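Side-chain contacts in type III restriction-modification enzyme EcoP15I Mod subunit (Escherichia coli, PDB 4ZCF), which methylates the second adenine of the 5'-CAGCAG-3' recognition site, using S-adenosyl-L-methionine, and partners the Res subunit in DNA restriction: residues I36-K39 with L40-I44; L209-D212 with E213-E217; V270-G273 with E274-S278; L490-E493 with R494-A498. All coordinates share one frame; numbering follows the deposited sequence.

Contact 1 (I36-K39 with L40-I44); sequences IQEK and LLEII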
loop_
_atom_site.group_PDB
_atom_site.type_symbol
_atom_site.label_atom_id
_atom_site.label_comp_id
_atom_site.label_asym_id
_atom_site.label_seq_id
_atom_site.Cartn_x
_atom_site.Cartn_y
_atom_site.Cartn_z
ATOM N N ILE A 36 17.734 -2.333 -28.134
ATOM C CA ILE A 36 18.156 -2.615 -26.756
ATOM C C ILE A 36 19.251 -3.661 -26.858
ATOM O O ILE A 36 18.981 -4.866 -26.856
ATOM C CB ILE A 36 16.986 -3.018 -25.786
ATOM C CG1 ILE A 36 15.823 -1.986 -25.833
ATOM C CG2 ILE A 36 17.499 -3.229 -24.331
ATOM C CD1 ILE A 36 14.488 -2.581 -25.656
ATOM N N GLN A 37 20.485 -3.186 -26.999
ATOM C CA GLN A 37 21.680 -4.012 -27.154
ATOM C C GLN A 37 21.813 -5.114 -26.096
ATOM O O GLN A 37 22.090 -6.266 -26.451
ATOM C CB GLN A 37 22.922 -3.120 -27.179
ATOM C CG GLN A 37 24.051 -3.661 -28.029
ATOM C CD GLN A 37 25.394 -3.161 -27.555
ATOM O OE1 GLN A 37 26.325 -3.948 -27.317
ATOM N NE2 GLN A 37 25.532 -1.841 -27.427
ATOM N N GLU A 38 21.571 -4.774 -24.806
ATOM C CA GLU A 38 21.691 -5.734 -23.707
ATOM C C GLU A 38 20.706 -6.896 -23.713
ATOM O O GLU A 38 21.066 -7.992 -23.258
ATOM C CB GLU A 38 21.782 -5.055 -22.344
ATOM C CG GLU A 38 23.207 -4.995 -21.800
ATOM C CD GLU A 38 23.880 -6.278 -21.327
ATOM O OE1 GLU A 38 25.005 -6.175 -20.783
ATOM O OE2 GLU A 38 23.300 -7.378 -21.489
ATOM N N LYS A 39 19.493 -6.688 -24.267
ATOM C CA LYS A 39 18.505 -7.761 -24.323
ATOM C C LYS A 39 18.898 -8.913 -25.256
ATOM O O LYS A 39 18.673 -10.071 -24.909
ATOM C CB LYS A 39 17.069 -7.240 -24.514
ATOM C CG LYS A 39 16.457 -6.748 -23.194
ATOM C CD LYS A 39 14.950 -6.499 -23.243
ATOM C CE LYS A 39 14.323 -6.698 -21.879
ATOM N NZ LYS A 39 12.883 -6.295 -21.833
ATOM N N LEU A 40 19.544 -8.606 -26.401
ATOM C CA LEU A 40 20.031 -9.632 -27.337
ATOM C C LEU A 40 21.287 -10.285 -26.776
ATOM O O LEU A 40 21.410 -11.502 -26.860
ATOM C CB LEU A 40 20.281 -9.069 -28.745
ATOM C CG LEU A 40 20.666 -10.099 -29.817
ATOM C CD1 LEU A 40 19.470 -10.491 -30.652
ATOM C CD2 LEU A 40 21.781 -9.571 -30.698
ATOM N N LEU A 41 22.190 -9.490 -26.159
ATOM C CA LEU A 41 23.413 -10.013 -25.536
ATOM C C LEU A 41 23.119 -11.017 -24.419
ATOM O O LEU A 41 23.774 -12.052 -24.371
ATOM C CB LEU A 41 24.365 -8.903 -25.049
ATOM C CG LEU A 41 25.035 -8.023 -26.127
ATOM C CD1 LEU A 41 25.672 -6.789 -25.498
ATOM C CD2 LEU A 41 26.099 -8.791 -26.909
ATOM N N GLU A 42 22.104 -10.756 -23.569
ATOM C CA GLU A 42 21.732 -11.706 -22.511
ATOM C C GLU A 42 21.172 -13.026 -23.073
ATOM O O GLU A 42 21.362 -14.071 -22.443
ATOM C CB GLU A 42 20.878 -11.073 -21.387
ATOM C CG GLU A 42 19.484 -10.619 -21.797
ATOM C CD GLU A 42 18.728 -9.766 -20.793
ATOM O OE1 GLU A 42 19.294 -8.754 -20.316
ATOM O OE2 GLU A 42 17.541 -10.074 -20.537
ATOM N N ILE A 43 20.575 -12.988 -24.296
ATOM C CA ILE A 43 20.056 -14.168 -25.019
ATOM C C ILE A 43 21.237 -15.016 -25.525
ATOM O O ILE A 43 21.261 -16.236 -25.321
ATOM C CB ILE A 43 19.049 -13.785 -26.152
ATOM C CG1 ILE A 43 17.696 -13.298 -25.551
ATOM C CG2 ILE A 43 18.842 -14.947 -27.162
ATOM C CD1 ILE A 43 16.791 -12.531 -26.464
ATOM N N ILE A 44 22.231 -14.361 -26.145
ATOM C CA ILE A 44 23.442 -15.010 -26.648
ATOM C C ILE A 44 24.234 -15.777 -25.538
ATOM O O ILE A 44 24.876 -16.786 -25.845
ATOM C CB ILE A 44 24.283 -14.003 -27.469
ATOM C CG1 ILE A 44 23.528 -13.597 -28.745
ATOM C CG2 ILE A 44 25.678 -14.554 -27.803
ATOM C CD1 ILE A 44 23.968 -12.290 -29.355
#

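Contact 2 (L209-D212 with E213-E217); sequences LVCD and EIFGE. With MN (manganese (II) ion), chain G.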
loop_
_atom_site.group_PDB
_atom_site.type_symbol
_atom_site.label_atom_id
_atom_site.label_comp_id
_atom_site.label_asym_id
_atom_site.label_seq_id
_atom_site.Cartn_x
_atom_site.Cartn_y
_atom_site.Cartn_z
ATOM N N LEU A 209 4.017 -1.520 -10.255
ATOM C CA LEU A 209 5.047 -2.449 -9.774
ATOM C C LEU A 209 6.027 -1.817 -8.777
ATOM O O LEU A 209 6.364 -2.473 -7.785
ATOM C CB LEU A 209 5.753 -3.220 -10.915
ATOM C CG LEU A 209 4.864 -4.248 -11.693
ATOM C CD1 LEU A 209 5.694 -5.105 -12.594
ATOM C CD2 LEU A 209 4.087 -5.160 -10.758
ATOM N N VAL A 210 6.409 -0.526 -8.969
ATOM C CA VAL A 210 7.269 0.195 -8.003
ATOM C C VAL A 210 6.519 0.534 -6.713
ATOM O O VAL A 210 7.134 0.592 -5.651
ATOM C CB VAL A 210 8.058 1.384 -8.609
ATOM C CG1 VAL A 210 7.237 2.654 -8.651
ATOM C CG2 VAL A 210 9.358 1.622 -7.863
ATOM N N CYS A 211 5.184 0.719 -6.794
ATOM C CA CYS A 211 4.336 0.995 -5.631
ATOM C C CYS A 211 4.184 -0.237 -4.795
ATOM O O CYS A 211 4.056 -0.151 -3.569
ATOM C CB CYS A 211 2.983 1.538 -6.058
ATOM S SG CYS A 211 2.984 3.299 -6.423
ATOM N N ASP A 212 4.184 -1.396 -5.467
ATOM C CA ASP A 212 4.181 -2.711 -4.840
ATOM C C ASP A 212 5.450 -2.830 -4.010
ATOM O O ASP A 212 5.359 -3.123 -2.830
ATOM C CB ASP A 212 4.070 -3.822 -5.893
ATOM C CG ASP A 212 2.676 -4.008 -6.505
ATOM O OD1 ASP A 212 1.695 -3.494 -5.924
ATOM O OD2 ASP A 212 2.563 -4.717 -7.546
ATOM N N GLU A 213 6.602 -2.437 -4.573
ATOM C CA GLU A 213 7.896 -2.433 -3.887
ATOM C C GLU A 213 7.908 -1.539 -2.651
ATOM O O GLU A 213 8.169 -2.040 -1.551
ATOM C CB GLU A 213 9.009 -1.985 -4.867
ATOM C CG GLU A 213 10.096 -3.014 -5.111
ATOM C CD GLU A 213 11.114 -3.071 -3.999
ATOM O OE1 GLU A 213 11.727 -2.018 -3.701
ATOM O OE2 GLU A 213 11.276 -4.161 -3.403
ATOM N N ILE A 214 7.623 -0.215 -2.834
ATOM C CA ILE A 214 7.622 0.814 -1.785
ATOM C C ILE A 214 6.506 0.627 -0.741
ATOM O O ILE A 214 6.760 0.861 0.443
ATOM C CB ILE A 214 7.682 2.278 -2.419
ATOM C CG1 ILE A 214 8.979 2.508 -3.209
ATOM C CG2 ILE A 214 7.433 3.443 -1.424
ATOM C CD1 ILE A 214 8.771 3.240 -4.488
ATOM N N PHE A 215 5.268 0.243 -1.154
ATOM C CA PHE A 215 4.168 0.135 -0.175
ATOM C C PHE A 215 3.733 -1.249 0.217
ATOM O O PHE A 215 3.019 -1.395 1.204
ATOM C CB PHE A 215 2.936 0.890 -0.664
ATOM C CG PHE A 215 3.121 2.371 -0.859
ATOM C CD1 PHE A 215 2.846 3.261 0.172
ATOM C CD2 PHE A 215 3.486 2.882 -2.100
ATOM C CE1 PHE A 215 3.000 4.633 -0.012
ATOM C CE2 PHE A 215 3.616 4.256 -2.294
ATOM C CZ PHE A 215 3.400 5.122 -1.247
ATOM N N GLY A 216 4.068 -2.244 -0.588
ATOM C CA GLY A 216 3.569 -3.594 -0.379
ATOM C C GLY A 216 2.254 -3.758 -1.109
ATOM O O GLY A 216 1.349 -2.920 -0.974
ATOM N N GLU A 217 2.159 -4.839 -1.900
ATOM C CA GLU A 217 0.999 -5.239 -2.709
ATOM C C GLU A 217 -0.289 -5.381 -1.884
ATOM O O GLU A 217 -1.379 -5.162 -2.416
ATOM C CB GLU A 217 1.297 -6.569 -3.404
ATOM C CG GLU A 217 0.411 -6.825 -4.609
ATOM C CD GLU A 217 0.527 -8.220 -5.187
ATOM O OE1 GLU A 217 -0.532 -8.851 -5.410
ATOM O OE2 GLU A 217 1.670 -8.685 -5.405
HETATM MN MN MN G . 12.837 -5.856 -2.879
#

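Contact 3 (V270-G273 with E274-S278); sequences VNIG and EEFAS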
loop_
_atom_site.group_PDB
_atom_site.type_symbol
_atom_site.label_atom_id
_atom_site.label_comp_id
_atom_site.label_asym_id
_atom_site.label_seq_id
_atom_site.Cartn_x
_atom_site.Cartn_y
_atom_site.Cartn_z
ATOM N N VAL A 270 -34.793 14.033 -0.467
ATOM C CA VAL A 270 -35.261 14.255 0.913
ATOM C C VAL A 270 -36.050 15.586 0.990
ATOM O O VAL A 270 -37.070 15.657 1.677
ATOM C CB VAL A 270 -34.165 14.090 2.016
ATOM C CG1 VAL A 270 -32.988 15.028 1.807
ATOM C CG2 VAL A 270 -34.746 14.278 3.412
ATOM N N ASN A 271 -35.595 16.606 0.227
ATOM C CA ASN A 271 -36.232 17.913 0.114
ATOM C C ASN A 271 -37.589 17.765 -0.584
ATOM O O ASN A 271 -38.588 18.217 -0.033
ATOM C CB ASN A 271 -35.322 18.908 -0.617
ATOM C CG ASN A 271 -35.936 20.280 -0.805
ATOM O OD1 ASN A 271 -36.085 21.070 0.142
ATOM N ND2 ASN A 271 -36.315 20.586 -2.040
ATOM N N ILE A 272 -37.627 17.091 -1.753
ATOM C CA ILE A 272 -38.843 16.839 -2.524
ATOM C C ILE A 272 -39.842 15.986 -1.736
ATOM O O ILE A 272 -41.044 16.267 -1.776
ATOM C CB ILE A 272 -38.520 16.321 -3.961
ATOM C CG1 ILE A 272 -38.667 17.459 -4.999
ATOM C CG2 ILE A 272 -39.360 15.103 -4.382
ATOM C CD1 ILE A 272 -37.384 18.128 -5.403
ATOM N N GLY A 273 -39.320 15.003 -0.994
ATOM C CA GLY A 273 -40.083 14.094 -0.148
ATOM C C GLY A 273 -40.839 14.834 0.924
ATOM O O GLY A 273 -42.060 14.713 1.011
ATOM N N GLU A 274 -40.114 15.647 1.703
ATOM C CA GLU A 274 -40.660 16.483 2.773
ATOM C C GLU A 274 -41.592 17.583 2.225
ATOM O O GLU A 274 -42.598 17.873 2.868
ATOM C CB GLU A 274 -39.533 17.107 3.610
ATOM C CG GLU A 274 -38.748 16.133 4.477
ATOM C CD GLU A 274 -37.571 16.744 5.220
ATOM O OE1 GLU A 274 -37.137 17.863 4.856
ATOM O OE2 GLU A 274 -37.075 16.092 6.167
ATOM N N GLU A 275 -41.266 18.181 1.046
ATOM C CA GLU A 275 -42.080 19.210 0.382
ATOM C C GLU A 275 -43.464 18.638 0.056
ATOM O O GLU A 275 -44.465 19.276 0.376
ATOM C CB GLU A 275 -41.395 19.734 -0.900
ATOM C CG GLU A 275 -41.914 21.087 -1.379
ATOM C CD GLU A 275 -41.714 21.443 -2.846
ATOM O OE1 GLU A 275 -41.641 22.657 -3.149
ATOM O OE2 GLU A 275 -41.681 20.523 -3.697
ATOM N N PHE A 276 -43.519 17.422 -0.534
ATOM C CA PHE A 276 -44.775 16.743 -0.853
ATOM C C PHE A 276 -45.483 16.304 0.416
ATOM O O PHE A 276 -46.708 16.399 0.472
ATOM C CB PHE A 276 -44.549 15.516 -1.751
ATOM C CG PHE A 276 -44.483 15.778 -3.230
ATOM C CD1 PHE A 276 -45.608 16.191 -3.930
ATOM C CD2 PHE A 276 -43.315 15.546 -3.940
ATOM C CE1 PHE A 276 -45.552 16.412 -5.309
ATOM C CE2 PHE A 276 -43.260 15.766 -5.321
ATOM C CZ PHE A 276 -44.378 16.201 -5.994
ATOM N N ALA A 277 -44.721 15.804 1.427
ATOM C CA ALA A 277 -45.256 15.326 2.715
ATOM C C ALA A 277 -46.010 16.408 3.525
ATOM O O ALA A 277 -46.974 16.092 4.228
ATOM C CB ALA A 277 -44.147 14.705 3.554
ATOM N N SER A 278 -45.574 17.671 3.412
ATOM C CA SER A 278 -46.182 18.810 4.093
ATOM C C SER A 278 -47.451 19.319 3.353
ATOM O O SER A 278 -48.313 19.947 3.966
ATOM C CB SER A 278 -45.155 19.930 4.224
#

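Contact 4 (L490-E493 with R494-A498); sequences LTKE and RLIRA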
loop_
_atom_site.group_PDB
_atom_site.type_symbol
_atom_site.label_atom_id
_atom_site.label_comp_id
_atom_site.label_asym_id
_atom_site.label_seq_id
_atom_site.Cartn_x
_atom_site.Cartn_y
_atom_site.Cartn_z
ATOM N N LEU A 490 3.199 31.332 -11.584
ATOM C CA LEU A 490 1.830 31.083 -12.069
ATOM C C LEU A 490 1.031 30.357 -11.020
ATOM O O LEU A 490 -0.170 30.621 -10.874
ATOM C CB LEU A 490 1.834 30.205 -13.311
ATOM C CG LEU A 490 2.348 30.784 -14.589
ATOM C CD1 LEU A 490 3.067 29.706 -15.365
ATOM C CD2 LEU A 490 1.203 31.420 -15.412
ATOM N N THR A 491 1.688 29.393 -10.332
ATOM C CA THR A 491 1.106 28.592 -9.260
ATOM C C THR A 491 0.741 29.490 -8.105
ATOM O O THR A 491 -0.394 29.414 -7.651
ATOM C CB THR A 491 2.044 27.430 -8.867
ATOM O OG1 THR A 491 2.260 26.635 -10.030
ATOM C CG2 THR A 491 1.488 26.567 -7.726
ATOM N N LYS A 492 1.686 30.333 -7.630
ATOM C CA LYS A 492 1.477 31.280 -6.516
ATOM C C LYS A 492 0.295 32.209 -6.829
ATOM O O LYS A 492 -0.616 32.316 -6.007
ATOM C CB LYS A 492 2.768 32.080 -6.231
ATOM C CG LYS A 492 2.653 33.124 -5.103
ATOM C CD LYS A 492 3.913 34.008 -5.091
ATOM C CE LYS A 492 3.965 34.939 -3.901
ATOM N NZ LYS A 492 5.218 35.734 -3.890
ATOM N N GLU A 493 0.282 32.798 -8.044
ATOM C CA GLU A 493 -0.783 33.663 -8.537
ATOM C C GLU A 493 -2.135 32.964 -8.619
ATOM O O GLU A 493 -3.137 33.573 -8.225
ATOM C CB GLU A 493 -0.406 34.295 -9.896
ATOM C CG GLU A 493 -1.462 35.212 -10.521
ATOM C CD GLU A 493 -1.829 36.522 -9.835
ATOM O OE1 GLU A 493 -1.683 36.632 -8.596
ATOM O OE2 GLU A 493 -2.322 37.431 -10.542
ATOM N N ARG A 494 -2.176 31.697 -9.112
ATOM C CA ARG A 494 -3.433 30.929 -9.232
ATOM C C ARG A 494 -4.088 30.732 -7.889
ATOM O O ARG A 494 -5.315 30.733 -7.809
ATOM C CB ARG A 494 -3.221 29.550 -9.894
ATOM C CG ARG A 494 -4.522 28.932 -10.369
ATOM C CD ARG A 494 -5.094 27.777 -9.546
ATOM N NE ARG A 494 -4.949 26.570 -10.362
ATOM C CZ ARG A 494 -5.886 25.667 -10.611
ATOM N NH1 ARG A 494 -7.064 25.742 -10.018
ATOM N NH2 ARG A 494 -5.632 24.652 -11.420
ATOM N N LEU A 495 -3.272 30.499 -6.845
ATOM C CA LEU A 495 -3.742 30.278 -5.479
ATOM C C LEU A 495 -4.207 31.584 -4.869
ATOM O O LEU A 495 -5.197 31.590 -4.158
ATOM C CB LEU A 495 -2.627 29.645 -4.649
ATOM C CG LEU A 495 -2.447 28.131 -4.685
ATOM C CD1 LEU A 495 -2.373 27.613 -6.086
ATOM C CD2 LEU A 495 -1.188 27.729 -3.947
ATOM N N ILE A 496 -3.507 32.699 -5.165
ATOM C CA ILE A 496 -3.885 34.054 -4.733
ATOM C C ILE A 496 -5.294 34.365 -5.268
ATOM O O ILE A 496 -6.177 34.727 -4.485
ATOM C CB ILE A 496 -2.827 35.117 -5.154
ATOM C CG1 ILE A 496 -1.614 35.091 -4.178
ATOM C CG2 ILE A 496 -3.457 36.539 -5.243
ATOM C CD1 ILE A 496 -0.363 35.767 -4.718
ATOM N N ARG A 497 -5.508 34.150 -6.584
ATOM C CA ARG A 497 -6.793 34.373 -7.252
ATOM C C ARG A 497 -7.902 33.457 -6.732
ATOM O O ARG A 497 -9.006 33.926 -6.459
ATOM C CB ARG A 497 -6.642 34.298 -8.779
ATOM C CG ARG A 497 -5.816 35.458 -9.314
ATOM C CD ARG A 497 -5.834 35.510 -10.820
ATOM N NE ARG A 497 -4.784 36.372 -11.364
ATOM C CZ ARG A 497 -4.758 36.839 -12.605
ATOM N NH1 ARG A 497 -5.761 36.598 -13.433
ATOM N NH2 ARG A 497 -3.761 37.598 -13.007
ATOM N N ALA A 498 -7.586 32.169 -6.554
ATOM C CA ALA A 498 -8.475 31.127 -6.065
ATOM C C ALA A 498 -8.827 31.357 -4.602
ATOM O O ALA A 498 -9.871 30.892 -4.146
ATOM C CB ALA A 498 -7.802 29.767 -6.237
#

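Contact 1 (I36-K39 with L40-I44)
The side-chain amide of Gln37 is met through its oxygen: OE1 stands 3.4 Å from the Leu41 methyl CD1, the two side chains passing each other at a slant. The side chain of Glu38 crosses that of Leu41 at about a right angle, with Glu38 OE2 4.0 Å from Leu41 CB. One turn on, the Glu42 carboxylate turns OE1 back toward the main chain, 3.5 Å from Glu38 O. It gets there because CG of Glu42 sits between the backbone N and the carbonyl carbon (chi1 67°), so the chain starts out over the preceding turn, with CG 3.3 Å from Lys39 O. The two carboxylates then come near each other, Glu38 OE2 and Glu42 OE1 being 4.4 Å apart; their like charges would probably disfavour this, and a long, weak ion pair from Glu38 to Arg45 may ease it.

Underneath run ordinary helical bonds from Leu41 N to Gln37 O (3.2 Å) and from Glu42 N to Glu38 O (3.0 Å). Leu41 CG lies beyond that same Gln37 carbonyl oxygen, beside the bond its own backbone makes.

The contact takes in the whole of helix 37-44, a short amphipathic element near the N terminus. Leu40 and Lys39 rest on Cys28, in the connection from helix 14-24, and Ile43 on Gln27. The second subunit meets the helix too: its Phe35 packs on Leu41 and Ile44, and its Glu213 takes the ammonium of Lys39 in a salt bridge.

Contact 2 (L209-D212 with E213-E217)
Ile214 and Phe215 both send their chains off anti to the carbonyl carbon (chi1 -63° in Ile214), and each is thereby laid back along the helix. Ile214 runs side by side with Val210, with Val210 CG2 3.8 Å from Ile214 CD1. The Phe215 ring reaches back until CD2 is 3.4 Å from Cys211 O, an oxygen at the ring edge and in its plane. Ile214 CG2 lies over one face of that ring, 3.9 Å above its plane and offset toward the rim. The thiol completes the group obliquely: Cys211 SG is 5.4 Å from the Phe215 centroid, a sulfur-aromatic contact 72° off the ring normal.

Elsewhere on the helix, Glu213 OE2 binds a manganese ion at 2.4 Å. Past the last turn, Gly216 leaves helical angles with positive phi, yet its N still bonds to Asp212 O (2.7 Å). The chain then brings Glu217 CG alongside Asp212 OD1, 3.8 Å away. These two acids have separate mates: Tyr247 OH bonds to Asp212, and His171 of the second subunit bonds to Glu217.

The contact is the C-terminal end of helix 204-215 in the Rossmann-like methyltransferase fold. Cys211 and Phe215 face the central sheet, resting on Ile197 and Ile195 of strand 193-199, with Ile245 of strand 241-248 also against Cys211. Val210 and Ile214 share Tyr179 of helix 171-188.

Contact 3 (V270-G273 with E274-S278)
Four consecutive backbone bonds of the i to i+4 kind, from the amides of Glu274, Glu275, Phe276 and Ala277 back to Val270, Asn271, Ile272 and Gly273, make this a regular stretch of alpha-helix 264-279. It pairs with helix 283-296 as a helical hairpin, and the side turned to the partner carries Ile272 and Phe276.

These two side chains lie side by side and point the same way. Ile272 CG2 touches the ring near one ortho carbon, 4.0 Å from Phe276 CD2, with Phe276 CE2 just beyond at 4.1 Å. Phe276 holds CG anti to its carbonyl carbon (chi1 -85°), which tips the ring back toward the preceding turn and onto that methyl. From the second helix, Leu285, Lys288 and Tyr289 pack on the phenyl ring, while Trp292 packs on Ile272. With an alanine here in place of Phe276 the ring is gone, which is likely to open a gap between the two helices and cost Ile272 CG2 and Tyr289 their contact with it.

Elsewhere on the helix, Glu274 and Val270 also run alongside each other. The acid's extended chain follows the valine, bringing Glu274 OE2 4.0 Å from Val270 CG2, and its CG lies 3.3 Å from Val270 O. Gly273 has no side chain, and the Ala277 methyl lies out beyond its carbonyl oxygen, with Ala277 CB 3.3 Å from Gly273 O.

Contact 4 (L490-E493 with R494-A498)
An i to i+4 salt bridge on helix 487-500 joins Glu493 to Arg497, and a single carboxylate oxygen does the gripping. Glu493 OE2 takes Arg497 NH2 at 2.9 Å, while the bond to it from Arg497 NE, at 2.8 Å, is weak. The oxygen lies at the guanidinium edge, in its plane, but the carboxylate itself is turned 79° from that plane and is approached by NH2 on its anti side. Glu493 leaves its backbone with CG anti to N and then bends at chi2 (66°), which folds the acid over toward the next turn; its other oxygen, OE1, rests 3.8 Å from Ile496 CG2.

The helix packs on the central mixed sheet, with Thr491, Lys492 and Leu495 against Leu97 of strand 96-99. Tyr484 packs on both members of the ion pair, and Leu406 O accepts a bond from Arg497 NH1. A leucine in place of Arg497 would probably leave the Glu493 carboxylate without its charged mate and free to turn, and Leu406 O without this donor. Lys492 runs beside Ile496, with Lys492 CG 4.0 Å from Ile496 CD1, and ends in a salt bridge to Asp81.

How the contacts relate
All four contacts are local, between side chains on neighbouring turns of one helix, contact 2 running past its C-terminal end; the four helices are separate, and the contacts nowhere touch. Contact 2 is the most buried: it backs onto the central sheet with apolar and aromatic groups, although it also carries a manganese-binding acid. Contact 4 packs on that same sheet, on the opposite side of the chain's centre, and adds a salt bridge. Contacts 1 and 3 are peripheral and partly exposed, their centres about 72 Å apart. Contact 3 leans apolar groups on a second helix of its own chain, whereas contact 1 offers leucine and isoleucine to the other subunit. Contacts 1 and 2 both meet that subunit.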